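Local coordinates for protein fuculose-1-phosphate aldolase (Glaciozyma antarctica, PDB 4XXF) that belongs to the class II aldolase and adducin family, assembles from four chains and carries a zinc ion held by histidines, at residues 29-34 against 253-258. Residues are numbered along the deposited sequence; the frame is centred on the assembly and turned at random.
Sequences AIRIFA and GEEYRK
Arg31, on helix 15-36, meets the last turn of helix 234-256 through a salt bridge to Glu255 and through one guanidinium face, covered near its rim by Tyr256 CB. Its NH1 donates to Glu255 OE1 at 2.9 Å with an almost straight N-H...O angle of 169°. The oxygen lies in the guanidinium plane, whereas NH1 meets it on the anti side of the carboxylate, 17° out of that plane. A water closes a ring between the same side chains, accepting from Arg31 NH2 and donating to Glu255 OE1.

Tyr256 CB is 3.5 Å from Arg31 NE, but guanidinium and ring planes are 60° apart and do not stack. With Tyr256 CG set between the backbone N and the carbonyl carbon, CD2 lies 3.8 Å from Arg31 CG, an oblique contact. A bend at chi2 turns the arginine chain so that CG meets the ring while the charged end reaches the carboxylate. The tyrosine side chain also packs on Glu24, Val27 and Ala28 of helix 15-36; Gly253 CA, lacking a side chain, lies over one ring face.

Outside the two segments, Met69 O and Gln252 OE1 also accept from Arg31 NE and NH1, which would limit the guanidinium's rotation. A long, branched donor suits this buried site, spreading its N-H groups among several acceptors; partly exposed Glu255 extends its carboxylate to the guanidinium edge. Arg31 and Arg67 both pair with Glu255 OE1, which probably favours the ionised carboxylate and ties the C-terminal helix to helix 15-36.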
ATOM      1  N   ALA A  29     -20.230   7.266   1.995  1.00 10.72           N
ATOM      2  CA  ALA A  29     -19.118   8.163   1.680  1.00 10.83           C
ATOM      3  C   ALA A  29     -18.032   8.105   2.759  1.00  9.92           C
ATOM      4  O   ALA A  29     -16.835   8.021   2.454  1.00 10.81           O
ATOM      5  CB  ALA A  29     -19.614   9.587   1.507  1.00 10.93           C
ATOM      6  N   ILE A  30     -18.452   8.132   4.015  1.00  9.66           N
ATOM      7  CA  ILE A  30     -17.531   8.041   5.138  1.00 10.38           C
ATOM      8  C   ILE A  30     -16.795   6.695   5.105  1.00  9.68           C
ATOM      9  O   ILE A  30     -15.569   6.625   5.309  1.00 10.05           O
ATOM     10  CB  ILE A  30     -18.292   8.233   6.441  1.00 10.12           C
ATOM     11  CG1 ILE A  30     -18.811   9.676   6.527  1.00 11.04           C
ATOM     12  CG2 ILE A  30     -17.403   7.889   7.618  1.00 11.43           C
ATOM     13  CD1 ILE A  30     -19.950   9.881   7.537  1.00 14.07           C
ATOM     14  N   ARG A  31     -17.529   5.625   4.805  1.00 10.39           N
ATOM     15  CA  ARG A  31     -16.918   4.299   4.666  1.00  9.48           C
ATOM     16  C   ARG A  31     -15.916   4.241   3.500  1.00 10.16           C
ATOM     17  O   ARG A  31     -14.873   3.558   3.592  1.00 10.16           O
ATOM     18  CB  ARG A  31     -18.000   3.227   4.489  1.00  9.80           C
ATOM     19  CG  ARG A  31     -18.777   2.944   5.777  1.00 11.11           C
ATOM     20  CD  ARG A  31     -18.065   1.890   6.632  1.00 12.30           C
ATOM     21  NE  ARG A  31     -18.868   1.526   7.795  1.00 11.00           N
ATOM     22  CZ  ARG A  31     -18.964   0.302   8.292  1.00 10.75           C
ATOM     23  NH1 ARG A  31     -18.335  -0.710   7.716  1.00 12.61           N
ATOM     24  NH2 ARG A  31     -19.733   0.081   9.344  1.00 12.51           N
ATOM     25  N   ILE A  32     -16.205   4.943   2.407  1.00  9.75           N
ATOM     26  CA  ILE A  32     -15.256   5.029   1.302  1.00 10.00           C
ATOM     27  C   ILE A  32     -13.977   5.723   1.764  1.00 10.01           C
ATOM     28  O   ILE A  32     -12.866   5.270   1.460  1.00 10.15           O
ATOM     29  CB  ILE A  32     -15.859   5.783   0.082  1.00 10.15           C
ATOM     30  CG1 ILE A  32     -16.886   4.908  -0.634  1.00 10.67           C
ATOM     31  CG2 ILE A  32     -14.756   6.262  -0.871  1.00 11.37           C
ATOM     32  CD1 ILE A  32     -17.862   5.689  -1.503  1.00 11.80           C
ATOM     33  N   PHE A  33     -14.114   6.825   2.493  1.00  9.73           N
ATOM     34  CA  PHE A  33     -12.927   7.522   3.008  1.00 10.25           C
ATOM     35  C   PHE A  33     -12.069   6.592   3.863  1.00 11.31           C
ATOM     36  O   PHE A  33     -10.849   6.569   3.706  1.00 11.04           O
ATOM     37  CB  PHE A  33     -13.330   8.774   3.797  1.00 10.65           C
ATOM     38  CG  PHE A  33     -13.513  10.004   2.939  1.00  9.94           C
ATOM     39  CD1 PHE A  33     -14.252   9.951   1.763  1.00 11.84           C
ATOM     40  CD2 PHE A  33     -12.946  11.214   3.306  1.00 12.63           C
ATOM     41  CE1 PHE A  33     -14.432  11.094   0.960  1.00 12.42           C
ATOM     42  CE2 PHE A  33     -13.110  12.349   2.520  1.00 12.62           C
ATOM     43  CZ  PHE A  33     -13.867  12.297   1.344  1.00 12.44           C
ATOM     44  N   ALA A  34     -12.688   5.782   4.711  1.00 10.54           N
ATOM     45  CA  ALA A  34     -11.915   4.815   5.492  1.00 10.61           C
ATOM     46  C   ALA A  34     -11.286   3.765   4.593  1.00 10.44           C
ATOM     47  O   ALA A  34     -10.123   3.394   4.790  1.00 11.89           O
ATOM     48  CB  ALA A  34     -12.773   4.150   6.535  1.00 12.34           C
ATOM     49  N   GLY A 253     -21.905  -2.835   3.007  1.00 12.51           N
ATOM     50  CA  GLY A 253     -23.275  -2.356   3.120  1.00 13.62           C
ATOM     51  C   GLY A 253     -24.078  -2.983   4.244  1.00 13.62           C
ATOM     52  O   GLY A 253     -24.804  -2.286   4.950  1.00 15.72           O
ATOM     53  N   GLU A 254     -23.955  -4.292   4.430  1.00 15.58           N
ATOM     54  CA  GLU A 254     -24.704  -4.953   5.491  0.54 18.73           C
ATOM     55  C   GLU A 254     -24.351  -4.372   6.858  1.00 18.83           C
ATOM     56  O   GLU A 254     -25.216  -4.252   7.728  1.00 21.52           O
ATOM     57  CB  GLU A 254     -24.453  -6.461   5.482  0.54 21.22           C
ATOM     58  CG  GLU A 254     -24.960  -7.168   4.241  0.54 27.59           C
ATOM     59  CD  GLU A 254     -24.841  -8.674   4.340  0.54 34.67           C
ATOM     60  OE1 GLU A 254     -24.551  -9.179   5.447  0.54 34.64           O
ATOM     61  OE2 GLU A 254     -25.040  -9.356   3.312  0.54 35.78           O
ATOM     62  N   GLU A 255     -23.086  -3.996   7.037  1.00 17.75           N
ATOM     63  CA  GLU A 255     -22.621  -3.386   8.288  1.00 17.53           C
ATOM     64  C   GLU A 255     -23.121  -1.957   8.444  1.00 14.71           C
ATOM     65  O   GLU A 255     -23.655  -1.576   9.488  1.00 16.80           O
ATOM     66  CB  GLU A 255     -21.081  -3.358   8.358  1.00 21.16           C
ATOM     67  CG  GLU A 255     -20.384  -4.715   8.496  1.00 30.80           C
ATOM     68  CD  GLU A 255     -18.851  -4.612   8.601  1.00 36.97           C
ATOM     69  OE1 GLU A 255     -18.293  -3.488   8.624  1.00 22.91           O
ATOM     70  OE2 GLU A 255     -18.195  -5.673   8.659  1.00 44.36           O
ATOM     71  N   TYR A 256     -22.927  -1.147   7.412  1.00 13.44           N
ATOM     72  CA  TYR A 256     -23.080   0.282   7.631  1.00 13.10           C
ATOM     73  C   TYR A 256     -24.530   0.750   7.528  1.00 13.42           C
ATOM     74  O   TYR A 256     -24.858   1.847   7.985  1.00 14.23           O
ATOM     75  CB  TYR A 256     -22.144   1.083   6.702  1.00 12.82           C
ATOM     76  CG  TYR A 256     -22.399   1.129   5.211  1.00 11.91           C
ATOM     77  CD1 TYR A 256     -23.546   1.722   4.676  1.00 12.13           C
ATOM     78  CD2 TYR A 256     -21.424   0.686   4.325  1.00 11.29           C
ATOM     79  CE1 TYR A 256     -23.731   1.800   3.296  1.00 11.54           C
ATOM     80  CE2 TYR A 256     -21.599   0.770   2.960  1.00 12.47           C
ATOM     81  CZ  TYR A 256     -22.742   1.321   2.449  1.00 11.21           C
ATOM     82  OH  TYR A 256     -22.896   1.390   1.079  1.00 14.99           O
ATOM     83  N   ARG A 257     -25.407  -0.104   7.008  1.00 13.85           N
ATOM     84  CA  ARG A 257     -26.827   0.238   6.915  1.00 16.55           C
ATOM     85  C   ARG A 257     -27.570   0.194   8.246  1.00 19.30           C
ATOM     86  O   ARG A 257     -28.733   0.592   8.313  1.00 20.44           O
ATOM     87  CB  ARG A 257     -27.498  -0.683   5.895  1.00 16.26           C
ATOM     88  CG  ARG A 257     -27.155  -0.280   4.474  1.00 16.96           C
ATOM     89  CD  ARG A 257     -27.478  -1.371   3.452  1.00 21.06           C
ATOM     90  NE  ARG A 257     -27.560  -0.791   2.116  1.00 19.58           N
ATOM     91  CZ  ARG A 257     -27.945  -1.448   1.029  1.00 23.93           C
ATOM     92  NH1 ARG A 257     -28.257  -2.737   1.100  1.00 30.28           N
ATOM     93  NH2 ARG A 257     -28.013  -0.810  -0.131  1.00 22.99           N
ATOM     94  N   LYS A 258     -26.905  -0.254   9.309  1.00 17.79           N
ATOM     95  CA  LYS A 258     -27.555  -0.421  10.608  1.00 19.25           C
ATOM     96  C   LYS A 258     -27.697   0.873  11.418  1.00 18.19           C
ATOM     97  O   LYS A 258     -27.097   1.905  11.109  1.00 19.30           O
ATOM     98  CB  LYS A 258     -26.797  -1.461  11.438  1.00 22.32           C
ATOM     99  CG  LYS A 258     -26.826  -2.859  10.837  1.00 25.92           C
ATOM    100  CD  LYS A 258     -26.085  -3.855  11.714  1.00 31.63           C
ATOM    101  CE  LYS A 258     -26.137  -5.252  11.114  1.00 33.67           C
ATOM    102  NZ  LYS A 258     -25.450  -6.256  11.977  1.00 40.90           N
ATOM    103  OXT LYS A 258     -28.444   0.921  12.397  1.00 24.17           O
TER
HETATM  104  O   HOH W   1     -19.182  -2.053  11.155  1.00 30.47           O